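Local coordinates for protein N-alpha-acetyltransferase 30 (Saccharomyces cerevisiae, PDB 6YGA) that acts as catalytic subunit of the NatC complex, transferring the acetyl group of acetyl-CoA to the N-terminal methionine of substrate proteins, at residues 20-25 against 85-90; 3-8 against 96-101. All coordinates share one frame; numbering follows the deposited sequence.

Contact 1 of 2, residues 20-25 against 85-90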
loop_
_atom_site.group_PDB
_atom_site.type_symbol
_atom_site.label_atom_id
_atom_site.label_comp_id
_atom_site.label_asym_id
_atom_site.label_seq_id
_atom_site.Cartn_x
_atom_site.Cartn_y
_atom_site.Cartn_z
ATOM N N LYS A 20 -14.592 26.065 -8.730
ATOM C CA LYS A 20 -15.179 24.822 -8.243
ATOM C C LYS A 20 -15.745 23.990 -9.387
ATOM O O LYS A 20 -15.587 22.764 -9.407
ATOM C CB LYS A 20 -16.261 25.127 -7.203
ATOM C CG LYS A 20 -17.231 23.981 -6.965
ATOM C CD LYS A 20 -17.739 23.956 -5.536
ATOM C CE LYS A 20 -18.569 22.709 -5.286
ATOM N NZ LYS A 20 -18.766 22.448 -3.836
ATOM N N LYS A 21 -16.395 24.638 -10.357
ATOM C CA LYS A 21 -16.969 23.902 -11.481
ATOM C C LYS A 21 -15.886 23.229 -12.316
ATOM O O LYS A 21 -16.042 22.077 -12.733
ATOM C CB LYS A 21 -17.804 24.840 -12.349
ATOM C CG LYS A 21 -18.681 24.122 -13.361
ATOM C CD LYS A 21 -19.766 23.312 -12.665
ATOM C CE LYS A 21 -20.776 22.760 -13.662
ATOM N NZ LYS A 21 -21.959 22.145 -12.991
ATOM N N LEU A 22 -14.782 23.935 -12.570
ATOM C CA LEU A 22 -13.691 23.358 -13.349
ATOM C C LEU A 22 -13.117 22.123 -12.666
ATOM O O LEU A 22 -12.988 21.059 -13.283
ATOM C CB LEU A 22 -12.594 24.399 -13.562
ATOM C CG LEU A 22 -12.752 25.427 -14.678
ATOM C CD1 LEU A 22 -11.555 26.367 -14.691
ATOM C CD2 LEU A 22 -12.896 24.727 -16.015
ATOM N N ILE A 23 -12.760 22.251 -11.388
ATOM C CA ILE A 23 -12.084 21.165 -10.686
ATOM C C ILE A 23 -13.015 19.969 -10.511
ATOM O O ILE A 23 -12.586 18.816 -10.614
ATOM C CB ILE A 23 -11.533 21.676 -9.341
ATOM C CG1 ILE A 23 -10.421 22.703 -9.578
ATOM C CG2 ILE A 23 -11.023 20.526 -8.485
ATOM C CD1 ILE A 23 -9.921 23.382 -8.323
ATOM N N ASP A 24 -14.305 20.221 -10.264
ATOM C CA ASP A 24 -15.239 19.126 -10.006
ATOM C C ASP A 24 -15.479 18.269 -11.243
ATOM O O ASP A 24 -15.742 17.068 -11.117
ATOM C CB ASP A 24 -16.570 19.671 -9.486
ATOM C CG ASP A 24 -16.508 20.067 -8.025
ATOM O OD1 ASP A 24 -15.597 19.590 -7.316
ATOM O OD2 ASP A 24 -17.377 20.846 -7.585
ATOM N N ALA A 25 -15.399 18.857 -12.438
ATOM C CA ALA A 25 -15.634 18.087 -13.655
ATOM C C ALA A 25 -14.602 16.978 -13.826
ATOM O O ALA A 25 -14.933 15.879 -14.289
ATOM C CB ALA A 25 -15.625 19.016 -14.868
ATOM N N ALA A 85 -6.737 21.872 -12.993
ATOM C CA ALA A 85 -7.792 21.565 -13.947
ATOM C C ALA A 85 -7.691 22.512 -15.133
ATOM O O ALA A 85 -7.398 23.700 -14.967
ATOM C CB ALA A 85 -9.180 21.669 -13.300
ATOM N N VAL A 86 -7.912 21.971 -16.328
ATOM C CA VAL A 86 -7.957 22.744 -17.565
ATOM C C VAL A 86 -9.186 22.296 -18.341
ATOM O O VAL A 86 -9.439 21.093 -18.464
ATOM C CB VAL A 86 -6.680 22.560 -18.411
ATOM C CG1 VAL A 86 -6.882 23.110 -19.818
ATOM C CG2 VAL A 86 -5.493 23.238 -17.740
ATOM N N GLU A 87 -9.953 23.259 -18.848
ATOM C CA GLU A 87 -11.189 22.947 -19.552
ATOM C C GLU A 87 -10.909 22.088 -20.781
ATOM O O GLU A 87 -9.876 22.224 -21.441
ATOM C CB GLU A 87 -11.903 24.237 -19.951
ATOM C CG GLU A 87 -13.374 24.058 -20.268
ATOM C CD GLU A 87 -14.149 25.353 -20.147
ATOM O OE1 GLU A 87 -13.672 26.263 -19.438
ATOM O OE2 GLU A 87 -15.231 25.463 -20.761
ATOM N N SER A 88 -11.853 21.194 -21.086
ATOM C CA SER A 88 -11.627 20.185 -22.118
ATOM C C SER A 88 -11.352 20.816 -23.478
ATOM O O SER A 88 -10.530 20.310 -24.251
ATOM C CB SER A 88 -12.832 19.247 -22.195
ATOM O OG SER A 88 -12.598 18.181 -23.098
ATOM N N THR A 89 -12.025 21.925 -23.792
ATOM C CA THR A 89 -11.834 22.567 -25.087
ATOM C C THR A 89 -10.468 23.230 -25.214
ATOM O O THR A 89 -9.998 23.436 -26.339
ATOM C CB THR A 89 -12.933 23.604 -25.332
ATOM O OG1 THR A 89 -13.095 24.415 -24.162
ATOM C CG2 THR A 89 -14.249 22.921 -25.654
ATOM N N TYR A 90 -9.821 23.557 -24.097
ATOM C CA TYR A 90 -8.562 24.289 -24.107
ATOM C C TYR A 90 -7.351 23.399 -23.854
ATOM O O TYR A 90 -6.247 23.917 -23.659
ATOM C CB TYR A 90 -8.605 25.416 -23.074
ATOM C CG TYR A 90 -9.433 26.602 -23.510
ATOM C CD1 TYR A 90 -10.814 26.604 -23.362
ATOM C CD2 TYR A 90 -8.832 27.717 -24.077
ATOM C CE1 TYR A 90 -11.575 27.689 -23.768
ATOM C CE2 TYR A 90 -9.582 28.806 -24.482
ATOM C CZ TYR A 90 -10.951 28.787 -24.325
ATOM O OH TYR A 90 -11.699 29.869 -24.726
#

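Contact 2 of 2, residues 3-8 against 96-101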
loop_
_atom_site.group_PDB
_atom_site.type_symbol
_atom_site.label_atom_id
_atom_site.label_comp_id
_atom_site.label_asym_id
_atom_site.label_seq_id
_atom_site.Cartn_x
_atom_site.Cartn_y
_atom_site.Cartn_z
ATOM N N ILE A 3 -4.603 33.630 -23.888
ATOM C CA ILE A 3 -4.727 33.193 -22.504
ATOM C C ILE A 3 -3.995 34.156 -21.577
ATOM O O ILE A 3 -2.868 34.586 -21.855
ATOM C CB ILE A 3 -4.200 31.757 -22.353
ATOM C CG1 ILE A 3 -4.956 30.818 -23.296
ATOM C CG2 ILE A 3 -4.354 31.276 -20.926
ATOM C CD1 ILE A 3 -6.446 30.773 -23.041
ATOM N N VAL A 4 -4.642 34.500 -20.465
ATOM C CA VAL A 4 -4.090 35.393 -19.453
ATOM C C VAL A 4 -4.107 34.661 -18.118
ATOM O O VAL A 4 -5.121 34.056 -17.753
ATOM C CB VAL A 4 -4.882 36.711 -19.368
ATOM C CG1 VAL A 4 -4.331 37.601 -18.266
ATOM C CG2 VAL A 4 -4.855 37.435 -20.706
ATOM N N TYR A 5 -2.985 34.711 -17.401
ATOM C CA TYR A 5 -2.818 34.042 -16.115
ATOM C C TYR A 5 -2.735 35.099 -15.022
ATOM O O TYR A 5 -1.852 35.962 -15.060
ATOM C CB TYR A 5 -1.565 33.167 -16.119
ATOM C CG TYR A 5 -1.507 32.209 -17.285
ATOM C CD1 TYR A 5 -0.919 32.582 -18.486
ATOM C CD2 TYR A 5 -2.048 30.935 -17.188
ATOM C CE1 TYR A 5 -0.870 31.713 -19.558
ATOM C CE2 TYR A 5 -2.002 30.056 -18.255
ATOM C CZ TYR A 5 -1.410 30.452 -19.436
ATOM O OH TYR A 5 -1.359 29.589 -20.506
ATOM N N LYS A 6 -3.637 35.028 -14.053
ATOM C CA LYS A 6 -3.778 36.055 -13.033
ATOM C C LYS A 6 -4.026 35.405 -11.683
ATOM O O LYS A 6 -4.517 34.273 -11.613
ATOM C CB LYS A 6 -4.922 37.016 -13.380
ATOM C CG LYS A 6 -6.173 36.322 -13.887
ATOM C CD LYS A 6 -6.920 37.189 -14.885
ATOM C CE LYS A 6 -7.383 38.488 -14.253
ATOM N NZ LYS A 6 -8.011 39.387 -15.257
ATOM N N PRO A 7 -3.677 36.084 -10.593
ATOM C CA PRO A 7 -3.968 35.537 -9.264
ATOM C C PRO A 7 -5.454 35.609 -8.950
ATOM O O PRO A 7 -6.211 36.377 -9.545
ATOM C CB PRO A 7 -3.162 36.436 -8.318
ATOM C CG PRO A 7 -2.149 37.115 -9.190
ATOM C CD PRO A 7 -2.826 37.281 -10.515
ATOM N N LEU A 8 -5.863 34.793 -7.984
ATOM C CA LEU A 8 -7.261 34.761 -7.574
ATOM C C LEU A 8 -7.652 36.036 -6.831
ATOM O O LEU A 8 -6.906 36.537 -5.985
ATOM C CB LEU A 8 -7.520 33.548 -6.683
ATOM C CG LEU A 8 -8.829 33.589 -5.890
ATOM C CD1 LEU A 8 -10.015 33.198 -6.758
ATOM C CD2 LEU A 8 -8.743 32.713 -4.655
ATOM N N ALA A 96 -1.886 24.083 -18.822
ATOM C CA ALA A 96 -1.584 23.483 -17.527
ATOM C C ALA A 96 -0.127 23.709 -17.141
ATOM O O ALA A 96 0.177 24.005 -15.980
ATOM C CB ALA A 96 -1.909 21.991 -17.552
ATOM N N LYS A 97 0.787 23.587 -18.104
ATOM C CA LYS A 97 2.200 23.777 -17.799
ATOM C C LYS A 97 2.479 25.205 -17.349
ATOM O O LYS A 97 3.293 25.430 -16.447
ATOM C CB LYS A 97 3.052 23.418 -19.015
ATOM C CG LYS A 97 4.536 23.696 -18.841
ATOM C CD LYS A 97 5.338 23.145 -20.008
ATOM C CE LYS A 97 6.818 23.441 -19.846
ATOM N NZ LYS A 97 7.625 22.795 -20.917
ATOM N N LYS A 98 1.805 26.184 -17.956
ATOM C CA LYS A 98 2.029 27.573 -17.572
ATOM C C LYS A 98 1.465 27.861 -16.185
ATOM O O LYS A 98 2.042 28.646 -15.426
ATOM C CB LYS A 98 1.418 28.510 -18.612
ATOM C CG LYS A 98 2.017 29.902 -18.593
ATOM C CD LYS A 98 3.512 29.845 -18.857
ATOM C CE LYS A 98 4.147 31.219 -18.751
ATOM N NZ LYS A 98 5.570 31.194 -19.184
ATOM N N LEU A 99 0.339 27.233 -15.837
ATOM C CA LEU A 99 -0.225 27.415 -14.504
ATOM C C LEU A 99 0.684 26.823 -13.435
ATOM O O LEU A 99 0.849 27.407 -12.358
ATOM C CB LEU A 99 -1.619 26.791 -14.433
ATOM C CG LEU A 99 -2.770 27.597 -15.040
ATOM C CD1 LEU A 99 -3.995 26.719 -15.234
ATOM C CD2 LEU A 99 -3.105 28.782 -14.153
ATOM N N VAL A 100 1.279 25.659 -13.707
ATOM C CA VAL A 100 2.219 25.075 -12.758
ATOM C C VAL A 100 3.441 25.969 -12.610
ATOM O O VAL A 100 3.927 26.205 -11.498
ATOM C CB VAL A 100 2.605 23.648 -13.192
ATOM C CG1 VAL A 100 3.658 23.076 -12.260
ATOM C CG2 VAL A 100 1.382 22.748 -13.212
ATOM N N GLU A 101 3.941 26.505 -13.727
ATOM C CA GLU A 101 5.140 27.336 -13.679
ATOM C C GLU A 101 4.905 28.615 -12.886
ATOM O O GLU A 101 5.769 29.037 -12.111
ATOM C CB GLU A 101 5.610 27.665 -15.097
ATOM C CG GLU A 101 6.270 26.501 -15.821
ATOM C CD GLU A 101 6.706 26.856 -17.232
ATOM O OE1 GLU A 101 6.147 27.812 -17.807
ATOM O OE2 GLU A 101 7.612 26.180 -17.766
#

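Contact 1 of 2, residues 20-25 against 85-90
A85 sends its methyl group from the end of strand 76-86 against the backbone of helix 13-26, where it meets L22 and I23 together. CB of A85 lies 3.9 Å from O of L22 and 3.9 Å from CA of I23, so the small side chain rests on the helix main chain itself. The backbones are closest at I23 and A85, whose CA atoms are 5.4 Å apart. The CB of I23 is directed away from the strand, but CG1, held beside the backbone N and anti to the carbonyl carbon (chi1 -66°), still lies 4.1 Å from A85 CB. CB of L22 is directed toward the strand, and the side chain reaches past A85 to cross E87 at about a right angle: L22 CD2 approaches E87 OE1 at 3.8 Å and E87 CB at 4.1 Å. E87 carries CG anti to its own N (chi1 -161°) and is extended beyond it. No hydrogen bond joins the segments; the contact is van der Waals packing, around A85 partly against a helix carbonyl. Residues 85-90 lead toward the loop before helix 95-109, which in GNAT enzymes typically binds the pyrophosphate of acetyl-CoA. I23 continues onto C64 and V66 of the adjacent strand 61-72 and onto Y36 of helix 33-40, while A85 and E87 share backbone hydrogen bonds with C64 and I62 of that same strand.

Contact 2 of 2, residues 3-8 against 96-101
The aromatic ring of Y5 carries this contact, with K98 lying over one face and L99 meeting an edge. K98 is packed closely on the ring: its CG, anti to the backbone N (chi1 -159°) and thereby laid over the Y5 face, stands 3.8 Å from the ring centroid and 22° off the normal, a CH-pi contact displaced toward the rim. Next to it, K98 CB is 3.5 Å from both CZ and OH of Y5, so the phenol end of the ring is covered by the first two methylenes of the lysine. L99 comes in near the ring plane, where its methyl CD2 lies 3.9 Å from Y5 CD2; the leucine side chain crosses that of the tyrosine at about a right angle. Y5 belongs to strand 3-7, which borders the mixed sheet of this GNAT fold, and the lysine and leucine are successive residues of helix 95-109, packed on one face of that sheet. Deeper in, L99 is buried and also touches I65 of strand 61-72, while Y5 rests on A50 of the neighbouring strand 47-52. The outer side is looser. K98 is exposed, and beyond CG its chain bends (chi2 59°), leading the amino group away from the strand. NZ turns instead toward E101 on the next turn of its own helix, where the separation of 3.7 Å from OE1 makes only a long salt bridge. E101 in turn packs against F578 of the N-alpha-acetyltransferase 35 chain.

From the N terminus, the chain first lays down strand 3-7, an outermost strand of this chain's sheet, and then runs into helix 13-26. Contact 1 closes a loop of 59 residues when strand 76-86 ends beside that helix. The chain continues into helix 95-109, which comes back to strand 3-7 in contact 2 and closes a wider loop of 87 residues, inside which contact 1 is nested. Their centres lie about 14 Å apart, yet they meet directly: V86 packs on A96, and Y90 on I3. Together they tie two helices to the sheet, one at the end of strand 76-86 and the other at the sheet's border strand 3-7.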